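Beta-glucosidase (Saccharopolyspora erythraea D, PDB 5M6G) probably hydrolyses terminal, non-reducing beta-D-glucosyl residues with release of beta-D-glucose, as a member of glycosyl hydrolase family 3. Local coordinates at residues Lys430-Lys436 with Glu477-Arg482; Asp488-Ala494 with Ser530-Val534; Ala438-Gln444 with Gly462-Glu467; Asn418-Leu422 with Trp553-Leu557. All coordinates share one frame; numbering follows the deposited sequence.

Interaction 1 (Lys430-Lys436 with Glu477-Arg482); sequences KLFVAGK and EVTYDR
Leu431-Ala434 and Val478-Tyr480 run as parallel strands, their axes 4.7 Å apart at closest and inclined by 25°, and four backbone bonds alternate between them: Leu431 N to Glu477 O, Thr479 N to Leu431 O, Val433 N to Thr479 O and Asp481 N to Val433 O. Beyond the ladder Gly435 N still reaches Arg482 O at 2.9 Å, now tilted 34° from the carbonyl plane.

On one face of the sheet the Phe432 ring leans over its neighbour. With CG anti to the backbone N (chi1 -157°), the ring brings CE2 to 3.6 Å from Thr479 CG2, sets CZ 3.8 Å from Asp481 CB, and has Thr479 O above one face, displaced toward the rim. Tyr491 meets this ring edge-to-face, and Leu527 of helix 518-528 packs on it. With an alanine at this position, the Thr479 methyl is likely to face a gap and Tyr491 to lose its aromatic partner. The other face carries Val433, whose CG2 lies 3.8 Å from Val478 CG1 and whose CG1 approaches Tyr480 CD1; helix 465-472 closes over them. Tyr480 OH shares a 2.8 Å hydrogen bond with a water that donates to Gly435 O at 3.1 Å. At the strand start, Lys430 CG lies alongside Glu477 OE1 at 3.4 Å, while Lys430 NZ goes to Ser490 OG.

This edge strand, 478-480, of the six-stranded sheet is thus held by backbone bonds and apolar contacts; the amine of Lys436 and the guanidinium of Arg482 find mates outside the pair, Lys436 at Gly499 O, Asp517 and Asp520, Arg482 at Glu519.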
loop_
_atom_site.group_PDB
_atom_site.type_symbol
_atom_site.label_atom_id
_atom_site.label_comp_id
_atom_site.label_asym_id
_atom_site.label_seq_id
_atom_site.Cartn_x
_atom_site.Cartn_y
_atom_site.Cartn_z
ATOM N N LYS A 430 33.343 -20.974 3.547
ATOM C CA LYS A 430 33.008 -19.710 4.198
ATOM C C LYS A 430 32.325 -18.753 3.226
ATOM O O LYS A 430 32.754 -18.598 2.081
ATOM C CB LYS A 430 34.273 -19.028 4.718
ATOM C CG LYS A 430 35.026 -19.744 5.790
ATOM C CD LYS A 430 36.483 -19.337 5.723
ATOM C CE LYS A 430 36.644 -17.849 5.936
ATOM N NZ LYS A 430 38.063 -17.528 6.264
ATOM N N LEU A 431 31.283 -18.075 3.704
ATOM C CA LEU A 431 30.606 -17.028 2.951
ATOM C C LEU A 431 30.788 -15.698 3.664
ATOM O O LEU A 431 30.888 -15.644 4.894
ATOM C CB LEU A 431 29.109 -17.322 2.787
ATOM C CG LEU A 431 28.781 -18.456 1.823
ATOM C CD1 LEU A 431 27.309 -18.808 1.915
ATOM C CD2 LEU A 431 29.143 -18.051 0.394
ATOM N N PHE A 432 30.853 -14.623 2.889
ATOM C CA PHE A 432 30.868 -13.285 3.461
ATOM C C PHE A 432 29.590 -12.543 3.090
ATOM O O PHE A 432 29.142 -12.596 1.940
ATOM C CB PHE A 432 32.080 -12.466 3.001
ATOM C CG PHE A 432 32.425 -11.352 3.949
ATOM C CD1 PHE A 432 31.745 -10.136 3.902
ATOM C CD2 PHE A 432 33.387 -11.544 4.935
ATOM C CE1 PHE A 432 32.050 -9.121 4.796
ATOM C CE2 PHE A 432 33.696 -10.532 5.826
ATOM C CZ PHE A 432 33.024 -9.319 5.761
ATOM N N VAL A 433 29.009 -11.852 4.067
ATOM C CA VAL A 433 27.827 -11.030 3.838
ATOM C C VAL A 433 28.111 -9.621 4.339
ATOM O O VAL A 433 28.705 -9.437 5.407
ATOM C CB VAL A 433 26.571 -11.628 4.509
ATOM C CG1 VAL A 433 25.325 -10.748 4.230
ATOM C CG2 VAL A 433 26.346 -13.046 4.000
ATOM N N ALA A 434 27.695 -8.626 3.550
ATOM C CA ALA A 434 27.869 -7.223 3.886
ATOM C C ALA A 434 26.667 -6.448 3.369
ATOM O O ALA A 434 25.813 -6.987 2.663
ATOM C CB ALA A 434 29.159 -6.653 3.287
ATOM N N GLY A 435 26.621 -5.174 3.716
ATOM C CA GLY A 435 25.578 -4.285 3.219
ATOM C C GLY A 435 24.645 -3.810 4.323
ATOM O O GLY A 435 24.293 -4.567 5.237
ATOM N N LYS A 436 24.218 -2.543 4.230
ATOM C CA LYS A 436 23.322 -1.994 5.250
ATOM C C LYS A 436 21.926 -2.603 5.206
ATOM O O LYS A 436 21.151 -2.409 6.148
ATOM C CB LYS A 436 23.230 -0.472 5.115
ATOM C CG LYS A 436 22.460 0.018 3.893
ATOM C CD LYS A 436 22.182 1.529 3.990
ATOM C CE LYS A 436 21.472 2.065 2.748
ATOM N NZ LYS A 436 22.339 2.161 1.524
ATOM N N GLU A 477 30.309 -21.584 7.601
ATOM C CA GLU A 477 30.615 -20.364 8.333
ATOM C C GLU A 477 30.168 -19.165 7.507
ATOM O O GLU A 477 30.419 -19.103 6.296
ATOM C CB GLU A 477 32.111 -20.284 8.613
ATOM C CG GLU A 477 32.585 -18.979 9.206
ATOM C CD GLU A 477 34.081 -18.989 9.479
ATOM O OE1 GLU A 477 34.736 -20.000 9.150
ATOM O OE2 GLU A 477 34.601 -17.995 10.028
ATOM N N VAL A 478 29.493 -18.216 8.150
ATOM C CA VAL A 478 28.983 -17.029 7.464
ATOM C C VAL A 478 29.447 -15.825 8.264
ATOM O O VAL A 478 28.994 -15.617 9.400
ATOM C CB VAL A 478 27.450 -17.037 7.328
ATOM C CG1 VAL A 478 26.972 -15.764 6.613
ATOM C CG2 VAL A 478 26.987 -18.281 6.589
ATOM N N THR A 479 30.349 -15.045 7.686
ATOM C CA THR A 479 30.887 -13.848 8.314
ATOM C C THR A 479 30.094 -12.646 7.822
ATOM O O THR A 479 29.891 -12.488 6.615
ATOM C CB THR A 479 32.366 -13.658 7.964
ATOM O OG1 THR A 479 33.102 -14.859 8.245
ATOM C CG2 THR A 479 32.958 -12.496 8.744
ATOM N N TYR A 480 29.658 -11.797 8.747
ATOM C CA TYR A 480 28.901 -10.605 8.391
ATOM C C TYR A 480 29.602 -9.367 8.922
ATOM O O TYR A 480 29.969 -9.315 10.100
ATOM C CB TYR A 480 27.470 -10.650 8.935
ATOM C CG TYR A 480 26.803 -9.293 8.873
ATOM C CD1 TYR A 480 26.413 -8.748 7.655
ATOM C CD2 TYR A 480 26.584 -8.550 10.026
ATOM C CE1 TYR A 480 25.813 -7.498 7.585
ATOM C CE2 TYR A 480 25.978 -7.308 9.973
ATOM C CZ TYR A 480 25.596 -6.787 8.753
ATOM O OH TYR A 480 25.006 -5.547 8.697
ATOM N N ASP A 481 29.786 -8.378 8.052
ATOM C CA ASP A 481 30.194 -7.044 8.473
ATOM C C ASP A 481 29.491 -6.021 7.597
ATOM O O ASP A 481 29.568 -6.103 6.365
ATOM C CB ASP A 481 31.709 -6.847 8.374
ATOM C CG ASP A 481 32.158 -5.517 8.959
ATOM O OD1 ASP A 481 32.136 -4.497 8.241
ATOM O OD2 ASP A 481 32.527 -5.491 10.149
ATOM N N ARG A 482 28.834 -5.048 8.232
ATOM C CA ARG A 482 28.019 -4.103 7.474
ATOM C C ARG A 482 28.799 -3.473 6.332
ATOM O O ARG A 482 28.267 -3.298 5.231
ATOM C CB ARG A 482 27.470 -3.009 8.384
ATOM C CG ARG A 482 26.726 -1.916 7.598
ATOM C CD ARG A 482 25.957 -0.998 8.520
ATOM N NE ARG A 482 25.472 0.192 7.826
ATOM C CZ ARG A 482 24.732 1.126 8.415
ATOM N NH1 ARG A 482 24.410 0.991 9.696
ATOM N NH2 ARG A 482 24.319 2.184 7.736
HETATM O O HOH W 1 22.535 -4.735 7.793
#

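Interaction 2 (Asp488-Ala494 with Ser530-Val534); sequences DGSYRAA and SGVPV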
loop_
_atom_site.group_PDB
_atom_site.type_symbol
_atom_site.label_atom_id
_atom_site.label_comp_id
_atom_site.label_asym_id
_atom_site.label_seq_id
_atom_site.Cartn_x
_atom_site.Cartn_y
_atom_site.Cartn_z
ATOM N N ASP A 488 38.202 -11.339 2.752
ATOM C CA ASP A 488 39.478 -11.631 2.110
ATOM C C ASP A 488 39.260 -12.752 1.107
ATOM O O ASP A 488 38.149 -13.270 0.958
ATOM C CB ASP A 488 40.576 -11.978 3.137
ATOM C CG ASP A 488 40.239 -13.183 4.004
ATOM O OD1 ASP A 488 39.695 -14.184 3.498
ATOM O OD2 ASP A 488 40.549 -13.134 5.213
ATOM N N GLY A 489 40.346 -13.138 0.434
ATOM C CA GLY A 489 40.290 -14.121 -0.634
ATOM C C GLY A 489 40.024 -15.539 -0.183
ATOM O O GLY A 489 39.858 -16.412 -1.040
ATOM N N SER A 490 39.951 -15.788 1.126
ATOM C CA SER A 490 39.633 -17.125 1.611
ATOM C C SER A 490 38.145 -17.455 1.532
ATOM O O SER A 490 37.774 -18.611 1.763
ATOM C CB SER A 490 40.113 -17.293 3.057
ATOM O OG SER A 490 39.248 -16.630 3.966
ATOM N N TYR A 491 37.289 -16.480 1.226
ATOM C CA TYR A 491 35.850 -16.702 1.156
ATOM C C TYR A 491 35.454 -17.206 -0.226
ATOM O O TYR A 491 36.060 -16.840 -1.236
ATOM C CB TYR A 491 35.100 -15.406 1.491
ATOM C CG TYR A 491 35.178 -15.066 2.964
ATOM C CD1 TYR A 491 36.273 -14.379 3.489
ATOM C CD2 TYR A 491 34.166 -15.455 3.831
ATOM C CE1 TYR A 491 36.342 -14.085 4.842
ATOM C CE2 TYR A 491 34.227 -15.170 5.171
ATOM C CZ TYR A 491 35.309 -14.488 5.677
ATOM O OH TYR A 491 35.341 -14.225 7.026
ATOM N N ARG A 492 34.427 -18.055 -0.273
ATOM C CA ARG A 492 34.033 -18.597 -1.565
ATOM C C ARG A 492 33.119 -17.657 -2.334
ATOM O O ARG A 492 33.073 -17.734 -3.567
ATOM C CB ARG A 492 33.376 -19.965 -1.404
ATOM C CG ARG A 492 31.993 -19.947 -0.834
ATOM C CD ARG A 492 31.380 -21.328 -0.932
ATOM N NE ARG A 492 30.497 -21.617 0.188
ATOM C CZ ARG A 492 29.174 -21.581 0.120
ATOM N NH1 ARG A 492 28.591 -21.268 -1.025
ATOM N NH2 ARG A 492 28.438 -21.873 1.192
ATOM N N ALA A 493 32.416 -16.762 -1.644
ATOM C CA ALA A 493 31.593 -15.754 -2.304
ATOM C C ALA A 493 31.286 -14.666 -1.293
ATOM O O ALA A 493 31.320 -14.898 -0.084
ATOM C CB ALA A 493 30.295 -16.340 -2.865
ATOM N N ALA A 494 30.989 -13.473 -1.802
ATOM C CA ALA A 494 30.599 -12.353 -0.958
ATOM C C ALA A 494 29.275 -11.798 -1.460
ATOM O O ALA A 494 29.105 -11.595 -2.666
ATOM C CB ALA A 494 31.669 -11.253 -0.945
ATOM N N SER A 530 38.547 -8.029 -2.843
ATOM C CA SER A 530 39.025 -9.273 -2.264
ATOM C C SER A 530 39.315 -10.330 -3.319
ATOM O O SER A 530 39.920 -11.360 -2.985
ATOM C CB SER A 530 38.006 -9.809 -1.253
ATOM O OG SER A 530 36.831 -10.258 -1.907
ATOM N N GLY A 531 38.901 -10.103 -4.569
ATOM C CA GLY A 531 39.037 -11.082 -5.631
ATOM C C GLY A 531 38.016 -12.191 -5.596
ATOM O O GLY A 531 38.024 -13.057 -6.475
ATOM N N VAL A 532 37.138 -12.186 -4.608
ATOM C CA VAL A 532 36.111 -13.194 -4.399
ATOM C C VAL A 532 34.911 -12.842 -5.280
ATOM O O VAL A 532 34.675 -11.653 -5.533
ATOM C CB VAL A 532 35.770 -13.227 -2.899
ATOM C CG1 VAL A 532 34.371 -13.703 -2.622
ATOM C CG2 VAL A 532 36.837 -14.008 -2.133
ATOM N N PRO A 533 34.154 -13.818 -5.794
ATOM C CA PRO A 533 32.949 -13.484 -6.572
ATOM C C PRO A 533 31.936 -12.738 -5.716
ATOM O O PRO A 533 31.693 -13.103 -4.564
ATOM C CB PRO A 533 32.405 -14.850 -7.005
ATOM C CG PRO A 533 33.568 -15.806 -6.852
ATOM C CD PRO A 533 34.419 -15.268 -5.751
ATOM N N VAL A 534 31.343 -11.690 -6.293
ATOM C CA VAL A 534 30.483 -10.764 -5.560
ATOM C C VAL A 534 29.068 -10.814 -6.129
ATOM O O VAL A 534 28.857 -10.577 -7.327
ATOM C CB VAL A 534 31.033 -9.329 -5.584
ATOM C CG1 VAL A 534 30.095 -8.391 -4.829
ATOM C CG2 VAL A 534 32.425 -9.287 -4.961
#
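Asp488, whose main chain rests against Ser530 CB, offers OD1 to two donors of one residue: Ser490 OG at 2.5 Å on the syn lone pair, and Ser490 N at 2.9 Å on the anti side, 28° out of the carboxylate plane. The second bond makes an Asx turn within the type I beta turn Asp488-Tyr491. Val532 fills the bend that this turn creates. Its CG2 presses to 3.1 Å from Tyr491 O and 3.4 Å from Asp488 O, whereas CG1, anti to the backbone N (chi1 153°), lies 3.5 Å from Ala493 CA and also touches the Ala494 methyl. Here the two middle strands of the domain's six-stranded sheet, 493-499 and 534-539, set out as parallel neighbours, joined through helix 518-528 in a beta-alpha-beta crossover. The helix has just ended: Gly531 leaves it with positive phi, and Ser530 OG, bonded to Leu527 O, accepts a weak bond from Val532 N. Ala494 N then bonds to Pro533 O at 2.9 Å, opening the pairing of the two strands. The Pro533 ring sits beside Arg492, with Pro533 CD 3.6 Å from Arg492 O, while Val534 CA turns its hydrogen toward Ala494 O at 3.3 Å.

Interaction 3 (Ala438-Gln444 with Gly462-Glu467); sequences ADDIGNQ and GTTILE. With MG (magnesium ion), chain G.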
loop_
_atom_site.group_PDB
_atom_site.type_symbol
_atom_site.label_atom_id
_atom_site.label_comp_id
_atom_site.label_asym_id
_atom_site.label_seq_id
_atom_site.Cartn_x
_atom_site.Cartn_y
_atom_site.Cartn_z
ATOM N N ALA A 438 21.499 -6.006 4.729
ATOM C CA ALA A 438 21.668 -7.450 4.884
ATOM C C ALA A 438 20.983 -8.007 6.128
ATOM O O ALA A 438 20.574 -9.177 6.134
ATOM C CB ALA A 438 23.162 -7.806 4.935
ATOM N N ASP A 439 20.891 -7.215 7.195
ATOM C CA ASP A 439 20.503 -7.715 8.509
ATOM C C ASP A 439 19.598 -6.690 9.188
ATOM O O ASP A 439 19.853 -6.225 10.295
ATOM C CB ASP A 439 21.738 -7.994 9.372
ATOM C CG ASP A 439 21.407 -8.746 10.656
ATOM O OD1 ASP A 439 20.465 -9.560 10.648
ATOM O OD2 ASP A 439 22.106 -8.538 11.674
ATOM N N ASP A 440 18.501 -6.324 8.525
ATOM C CA ASP A 440 17.701 -5.211 9.035
ATOM C C ASP A 440 16.253 -5.425 8.604
ATOM O O ASP A 440 15.912 -5.210 7.439
ATOM C CB ASP A 440 18.250 -3.881 8.539
ATOM C CG ASP A 440 17.732 -2.700 9.340
ATOM O OD1 ASP A 440 16.522 -2.398 9.255
ATOM O OD2 ASP A 440 18.538 -2.066 10.052
ATOM N N ILE A 441 15.417 -5.843 9.559
ATOM C CA ILE A 441 14.001 -6.078 9.289
ATOM C C ILE A 441 13.356 -4.823 8.724
ATOM O O ILE A 441 12.598 -4.874 7.744
ATOM C CB ILE A 441 13.291 -6.537 10.575
ATOM C CG1 ILE A 441 13.824 -7.901 11.020
ATOM C CG2 ILE A 441 11.784 -6.543 10.382
ATOM C CD1 ILE A 441 13.419 -9.037 10.104
ATOM N N GLY A 442 13.639 -3.676 9.338
ATOM C CA GLY A 442 12.971 -2.454 8.913
ATOM C C GLY A 442 13.398 -2.008 7.525
ATOM O O GLY A 442 12.569 -1.574 6.723
ATOM N N ASN A 443 14.696 -2.101 7.218
ATOM C CA ASN A 443 15.141 -1.737 5.871
ATOM C C ASN A 443 14.552 -2.675 4.824
ATOM O O ASN A 443 14.153 -2.235 3.738
ATOM C CB ASN A 443 16.669 -1.735 5.777
ATOM C CG ASN A 443 17.313 -0.597 6.557
ATOM O OD1 ASN A 443 16.637 0.334 7.002
ATOM N ND2 ASN A 443 18.637 -0.678 6.733
ATOM N N GLN A 444 14.487 -3.975 5.124
ATOM C CA GLN A 444 13.943 -4.903 4.140
ATOM C C GLN A 444 12.432 -4.767 4.019
ATOM O O GLN A 444 11.857 -5.226 3.033
ATOM C CB GLN A 444 14.332 -6.346 4.484
ATOM C CG GLN A 444 13.505 -7.004 5.601
ATOM C CD GLN A 444 14.056 -8.363 6.012
ATOM O OE1 GLN A 444 15.274 -8.561 6.059
ATOM N NE2 GLN A 444 13.160 -9.303 6.328
ATOM N N GLY A 462 10.222 -11.085 12.361
ATOM C CA GLY A 462 10.549 -11.570 11.042
ATOM C C GLY A 462 11.957 -12.128 11.031
ATOM O O GLY A 462 12.574 -12.343 12.078
ATOM N N THR A 463 12.428 -12.388 9.826
ATOM C CA THR A 463 13.737 -12.981 9.591
ATOM C C THR A 463 14.498 -12.097 8.615
ATOM O O THR A 463 13.975 -11.778 7.543
ATOM C CB THR A 463 13.595 -14.394 9.014
ATOM O OG1 THR A 463 12.872 -15.226 9.940
ATOM C CG2 THR A 463 14.972 -14.989 8.704
ATOM N N THR A 464 15.723 -11.705 8.978
ATOM C CA THR A 464 16.508 -10.863 8.082
ATOM C C THR A 464 17.111 -11.695 6.953
ATOM O O THR A 464 17.121 -12.929 6.975
ATOM C CB THR A 464 17.615 -10.108 8.834
ATOM O OG1 THR A 464 18.675 -11.004 9.219
ATOM C CG2 THR A 464 17.054 -9.428 10.076
ATOM N N ILE A 465 17.599 -10.993 5.932
ATOM C CA ILE A 465 18.208 -11.671 4.795
ATOM C C ILE A 465 19.454 -12.433 5.239
ATOM O O ILE A 465 19.690 -13.569 4.811
ATOM C CB ILE A 465 18.509 -10.648 3.680
ATOM C CG1 ILE A 465 17.184 -10.079 3.139
ATOM C CG2 ILE A 465 19.347 -11.281 2.584
ATOM C CD1 ILE A 465 17.320 -8.908 2.171
ATOM N N LEU A 466 20.249 -11.827 6.126
ATOM C CA LEU A 466 21.435 -12.490 6.673
ATOM C C LEU A 466 21.064 -13.740 7.462
ATOM O O LEU A 466 21.767 -14.759 7.404
ATOM C CB LEU A 466 22.209 -11.521 7.565
ATOM C CG LEU A 466 23.347 -12.151 8.393
ATOM C CD1 LEU A 466 24.478 -12.653 7.472
ATOM C CD2 LEU A 466 23.872 -11.178 9.439
ATOM N N GLU A 467 19.966 -13.683 8.213
ATOM C CA GLU A 467 19.547 -14.860 8.961
ATOM C C GLU A 467 19.093 -15.968 8.022
ATOM O O GLU A 467 19.376 -17.151 8.261
ATOM C CB GLU A 467 18.448 -14.479 9.950
ATOM C CG GLU A 467 18.958 -13.588 11.078
ATOM C CD GLU A 467 17.837 -13.033 11.932
ATOM O OE1 GLU A 467 16.684 -12.992 11.447
ATOM O OE2 GLU A 467 18.112 -12.649 13.090
HETATM MG MG MG G . 13.441 -11.471 13.856
HETATM O O HOH W 2 19.205 -9.911 13.084
HETATM O O HOH W 3 11.535 -11.960 14.897
HETATM O O HOH W 4 15.092 -10.891 12.822
HETATM O O HOH W 5 14.360 -10.625 15.605
HETATM O O HOH W 6 12.567 -9.315 13.733
HETATM O O HOH W 7 14.110 -13.425 14.184
#
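Gly462 receives the end of Ile441, with Ile441 CD1 3.5 Å from Gly462 C; a CB here would be tight against that methyl. Gly462 O also binds a magnesium ion at 2.2 Å, and five waters complete its shell. Thr463 contributes its carbonyl, to which Gln444 NE2 donates at 2.9 Å from above the carbonyl plane; the same amide nitrogen also serves Gly563 O. Thr464 is the N-cap of helix 465-472. Its OG1 sits between the backbone N and carbonyl carbon (chi1 73°), where it accepts from Glu467 N and donates to the anti lone pair of Asp439 OD1 at 2.7 Å, while CG2 packs on Ile441. A valine in its place would probably leave both Glu467 N and the Asp439 carboxylate without this mate. Ile465 N makes a weak bond to Gln444 OE1. Leu466 N gives a 2.7 Å bond to Ala438 O, and its CD2 lies 3.7 Å from Asp439 CG. Glu467 OE1 accepts from Thr464 N, completing a capping box, and from a magnesium-bound water. Asp439 OD1 and Glu467 OE2 stand 4.6 Å apart, bridged by another water that donates to both; their mutual repulsion is likely eased by this water and by the helix N-terminus.

Interaction 4 (Asn418-Leu422 with Trp553-Leu557); sequences NDGVL and WNALL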
loop_
_atom_site.group_PDB
_atom_site.type_symbol
_atom_site.label_atom_id
_atom_site.label_comp_id
_atom_site.label_asym_id
_atom_site.label_seq_id
_atom_site.Cartn_x
_atom_site.Cartn_y
_atom_site.Cartn_z
ATOM N N ASN A 418 24.181 -12.815 -13.881
ATOM C CA ASN A 418 24.746 -13.978 -13.201
ATOM C C ASN A 418 25.803 -14.597 -14.098
ATOM O O ASN A 418 25.472 -15.105 -15.172
ATOM C CB ASN A 418 23.658 -14.997 -12.882
ATOM C CG ASN A 418 24.197 -16.198 -12.158
ATOM O OD1 ASN A 418 25.234 -16.119 -11.497
ATOM N ND2 ASN A 418 23.499 -17.320 -12.273
ATOM N N ASP A 419 27.061 -14.578 -13.663
ATOM C CA ASP A 419 28.119 -15.216 -14.437
ATOM C C ASP A 419 28.322 -16.673 -14.057
ATOM O O ASP A 419 29.206 -17.329 -14.613
ATOM C CB ASP A 419 29.431 -14.437 -14.290
ATOM C CG ASP A 419 30.025 -14.526 -12.893
ATOM O OD1 ASP A 419 29.405 -15.149 -12.006
ATOM O OD2 ASP A 419 31.122 -13.958 -12.679
ATOM N N GLY A 420 27.525 -17.194 -13.130
ATOM C CA GLY A 420 27.670 -18.567 -12.695
ATOM C C GLY A 420 27.822 -18.681 -11.196
ATOM O O GLY A 420 27.689 -19.773 -10.642
ATOM N N VAL A 421 28.104 -17.558 -10.528
ATOM C CA VAL A 421 28.250 -17.583 -9.078
ATOM C C VAL A 421 26.960 -18.054 -8.416
ATOM O O VAL A 421 26.998 -18.741 -7.383
ATOM C CB VAL A 421 28.709 -16.201 -8.559
ATOM C CG1 VAL A 421 27.722 -15.100 -8.967
ATOM C CG2 VAL A 421 28.916 -16.233 -7.045
ATOM N N LEU A 422 25.808 -17.748 -9.013
ATOM C CA LEU A 422 24.532 -18.211 -8.463
ATOM C C LEU A 422 24.033 -19.408 -9.268
ATOM O O LEU A 422 24.255 -19.477 -10.477
ATOM C CB LEU A 422 23.489 -17.080 -8.465
ATOM C CG LEU A 422 23.755 -15.888 -7.537
ATOM C CD1 LEU A 422 22.581 -14.895 -7.562
ATOM C CD2 LEU A 422 24.024 -16.352 -6.117
ATOM N N TRP A 553 29.944 -6.680 -11.231
ATOM C CA TRP A 553 29.252 -7.546 -10.288
ATOM C C TRP A 553 29.053 -8.925 -10.902
ATOM O O TRP A 553 28.498 -9.045 -11.997
ATOM C CB TRP A 553 27.896 -6.943 -9.898
ATOM C CG TRP A 553 27.995 -5.552 -9.353
ATOM C CD1 TRP A 553 29.122 -4.923 -8.907
ATOM C CD2 TRP A 553 26.922 -4.611 -9.199
ATOM N NE1 TRP A 553 28.817 -3.651 -8.481
ATOM C CE2 TRP A 553 27.472 -3.436 -8.647
ATOM C CE3 TRP A 553 25.548 -4.654 -9.464
ATOM C CZ2 TRP A 553 26.696 -2.311 -8.356
ATOM C CZ3 TRP A 553 24.778 -3.521 -9.190
ATOM C CH2 TRP A 553 25.356 -2.372 -8.639
ATOM N N ASN A 554 29.496 -9.966 -10.195
ATOM C CA ASN A 554 29.334 -11.312 -10.736
ATOM C C ASN A 554 27.870 -11.710 -10.831
ATOM O O ASN A 554 27.492 -12.471 -11.731
ATOM C CB ASN A 554 30.118 -12.307 -9.888
ATOM C CG ASN A 554 31.588 -11.998 -9.880
ATOM O OD1 ASN A 554 32.059 -11.202 -9.069
ATOM N ND2 ASN A 554 32.323 -12.587 -10.820
ATOM N N ALA A 555 27.038 -11.228 -9.914
ATOM C CA ALA A 555 25.606 -11.434 -10.029
ATOM C C ALA A 555 24.902 -10.220 -9.462
ATOM O O ALA A 555 25.442 -9.514 -8.606
ATOM C CB ALA A 555 25.127 -12.699 -9.302
ATOM N N LEU A 556 23.698 -9.973 -9.975
ATOM C CA LEU A 556 22.828 -8.912 -9.492
ATOM C C LEU A 556 21.437 -9.498 -9.322
ATOM O O LEU A 556 20.869 -10.033 -10.281
ATOM C CB LEU A 556 22.798 -7.730 -10.466
ATOM C CG LEU A 556 21.712 -6.714 -10.107
ATOM C CD1 LEU A 556 22.004 -6.110 -8.730
ATOM C CD2 LEU A 556 21.621 -5.647 -11.165
ATOM N N LEU A 557 20.895 -9.398 -8.108
ATOM C CA LEU A 557 19.555 -9.874 -7.789
ATOM C C LEU A 557 18.780 -8.703 -7.211
ATOM O O LEU A 557 19.242 -8.069 -6.257
ATOM C CB LEU A 557 19.605 -11.036 -6.793
ATOM C CG LEU A 557 18.259 -11.640 -6.355
ATOM C CD1 LEU A 557 17.719 -12.575 -7.439
ATOM C CD2 LEU A 557 18.413 -12.364 -5.024
#
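Asp419 and Asn554 cross obliquely where the only antiparallel strand of the six-stranded mixed sheet, 414-418, gives way to a loop beside strand 555-560; Asn418 and Ala555 form a non-hydrogen-bonded antiparallel pair there. The carboxylate and amide planes stand 56° apart. Asn554 ND2 donates within its own amide plane to the syn side of Asp419 OD2, 2.6 Å away, and Asp419 N returns a 2.9 Å bond to Asn554 O. What places the carboxylate is its torsion, CG lying between the backbone N and carbonyl carbon (chi1 69°), which also lets OD1 accept from Val421 N in an Asx turn. The other end of the Asn554 amide, OD1, takes Val534 N of the adjacent strand, and both amide ends are therefore engaged. Val421 meets Asn554 at about a right angle, CG1 to CB at 3.8 Å, and the same methyl touches Ala555 CB at 3.6 Å. Leu422 CD1 reaches that CB too, at 3.8 Å, and the alanine methyl is thus shared by two apolar residues of the turn. Asn418 folds back on its own loop: its OD1 receives Gly420 N, which makes a second Asx turn, and also Leu422 N, from the opposite face of the amide plane, each at 3.0 Å, while ND2 donates to Leu422 O.

All four contacts belong to the C-terminal domain of the family 3 fold, and three of them knit one six-stranded sheet. Interaction 1 joins the edge strand 478-480 to 431-434, interaction 2 starts the central pair 493-499 and 534-539, and interaction 4 ties 555-560 to the end of 414-418 at the opposite edge. Centres of interactions 1 and 2 are 11 Å apart, linked by Thr479 and Tyr491; interactions 2 and 4, 13 Å apart, touch where Pro533 packs on Val421. Interaction 3, 13 Å from interaction 1, lies between its segments in sequence and joins the helix starts leading from one strand to the next. Interaction 4 spans the other three along the chain, bringing distant sequence together in one domain.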